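Local coordinates for response regulator receiver protein (Desulfuromonas acetoxidans, PDB 2ZAY) that probably takes part in two-component signalling, its receiver domain being of the kind that accepts a phosphoryl group from a partner histidine kinase, at residues E96-Q99 / L100-G104. Numbering follows the deposited sequence.
Sequences EEAQ and LLDMG
Leu101 lies alongside Glu97, one turn further on, the two side chains running the same way from the helix surface. From its base outward, Leu101 CB sits 3.5 Å from Glu97 O. CG comes to the same carbonyl oxygen, and its position anti to the carbonyl carbon and beside the backbone N (chi1 -70°) turns the branch back toward the preceding turn. CD1 then reaches along the flank to Glu97 CG at 4.1 Å, a loose methyl-to-methylene contact. Beneath the side chains, Leu101 N binds Glu97 O at 3.0 Å, nearly straight at 171°. Leu100 repeats the pattern on the inner face: its N bonds to Glu96 O at 3.0 Å, and its CG lies against that same oxygen. Its CD1 approaches Glu96 CG at 4.3 Å. This is helix 94-103, the helical part of the beta-alpha-beta crossover from strand 85-89 to strand 107-110 in the CheY-like receiver fold. Leu100 faces inward onto Phe108 of strand 107-110 and Met68 of helix 67-75, while Leu101 is on the exposed side. The carboxylate of Glu96 is held by hydrogen bonds from outside the helix, OE2 with Ser89 OG and OE1 with Asn61 ND2. Toward the C-terminal end the bonding becomes less straight: Met103 N meets Gln99 O at 3.1 Å, with an N-H...O angle of 142°. Gly104, with positive phi, closes the helix in a Schellman motif, its N bonding to Leu101 O at 3.1 Å and more weakly to Leu100 O.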
loop_
_atom_site.group_PDB
_atom_site.type_symbol
_atom_site.label_atom_id
_atom_site.label_comp_id
_atom_site.label_asym_id
_atom_site.label_seq_id
_atom_site.Cartn_x
_atom_site.Cartn_y
_atom_site.Cartn_z
ATOM N N GLU A 96 -11.026 12.581 -3.242
ATOM C CA GLU A 96 -10.444 11.251 -3.410
ATOM C C GLU A 96 -9.985 10.727 -2.060
ATOM O O GLU A 96 -10.228 9.565 -1.720
ATOM C CB GLU A 96 -9.243 11.272 -4.353
ATOM C CG GLU A 96 -8.705 9.872 -4.654
ATOM C CD GLU A 96 -7.336 9.890 -5.305
ATOM O OE1 GLU A 96 -7.071 9.026 -6.163
ATOM O OE2 GLU A 96 -6.515 10.760 -4.949
ATOM N N GLU A 97 -9.315 11.586 -1.296
ATOM C CA GLU A 97 -8.833 11.195 0.027
ATOM C C GLU A 97 -10.005 10.704 0.867
ATOM O O GLU A 97 -9.946 9.616 1.445
ATOM C CB GLU A 97 -8.137 12.370 0.731
ATOM C CG GLU A 97 -7.588 12.020 2.133
ATOM C CD GLU A 97 -6.640 13.081 2.685
ATOM O OE1 GLU A 97 -6.205 13.964 1.910
ATOM O OE2 GLU A 97 -6.320 13.023 3.895
ATOM N N ALA A 98 -11.076 11.498 0.927
ATOM C CA ALA A 98 -12.253 11.109 1.703
ATOM C C ALA A 98 -12.874 9.807 1.203
ATOM O O ALA A 98 -13.250 8.958 2.006
ATOM C CB ALA A 98 -13.300 12.229 1.694
ATOM N N GLN A 99 -12.983 9.638 -0.116
ATOM C CA GLN A 99 -13.564 8.403 -0.650
ATOM C C GLN A 99 -12.773 7.155 -0.246
ATOM O O GLN A 99 -13.353 6.147 0.173
ATOM C CB GLN A 99 -13.659 8.459 -2.180
ATOM C CG GLN A 99 -13.914 7.091 -2.827
ATOM C CD GLN A 99 -14.019 7.155 -4.348
ATOM O OE1 GLN A 99 -13.253 7.863 -5.008
ATOM N NE2 GLN A 99 -14.960 6.402 -4.909
ATOM N N LEU A 100 -11.450 7.214 -0.370
ATOM C CA LEU A 100 -10.623 6.061 -0.018
ATOM C C LEU A 100 -10.684 5.768 1.480
ATOM O O LEU A 100 -10.845 4.616 1.891
ATOM C CB LEU A 100 -9.180 6.292 -0.456
ATOM C CG LEU A 100 -8.983 6.366 -1.975
ATOM C CD1 LEU A 100 -7.491 6.485 -2.284
ATOM C CD2 LEU A 100 -9.565 5.132 -2.639
ATOM N N LEU A 101 -10.567 6.803 2.296
ATOM C CA LEU A 101 -10.653 6.602 3.741
ATOM C C LEU A 101 -12.039 6.056 4.121
ATOM O O LEU A 101 -12.153 5.168 4.967
ATOM C CB LEU A 101 -10.389 7.917 4.489
ATOM C CG LEU A 101 -8.958 8.468 4.449
ATOM C CD1 LEU A 101 -8.875 9.735 5.285
ATOM C CD2 LEU A 101 -7.988 7.422 4.992
ATOM N N ASP A 102 -13.089 6.584 3.494
ATOM C CA ASP A 102 -14.453 6.133 3.806
ATOM C C ASP A 102 -14.659 4.658 3.479
ATOM O O ASP A 102 -15.411 3.965 4.165
ATOM C CB ASP A 102 -15.492 6.994 3.071
ATOM C CG ASP A 102 -15.576 8.416 3.626
ATOM O OD1 ASP A 102 -15.183 8.642 4.790
ATOM O OD2 ASP A 102 -16.050 9.318 2.906
ATOM N N MET A 103 -13.969 4.196 2.436
ATOM C CA MET A 103 -13.989 2.807 1.954
ATOM C C MET A 103 -13.342 1.826 2.918
ATOM O O MET A 103 -13.681 0.637 2.925
ATOM C CB MET A 103 -13.190 2.686 0.662
ATOM C CG MET A 103 -13.959 2.702 -0.605
ATOM S SD MET A 103 -12.769 2.512 -1.928
ATOM C CE MET A 103 -12.624 0.741 -2.024
ATOM N N GLY A 104 -12.368 2.306 3.685
ATOM C CA GLY A 104 -11.693 1.424 4.618
ATOM C C GLY A 104 -10.177 1.441 4.514
ATOM O O GLY A 104 -9.496 0.733 5.264
#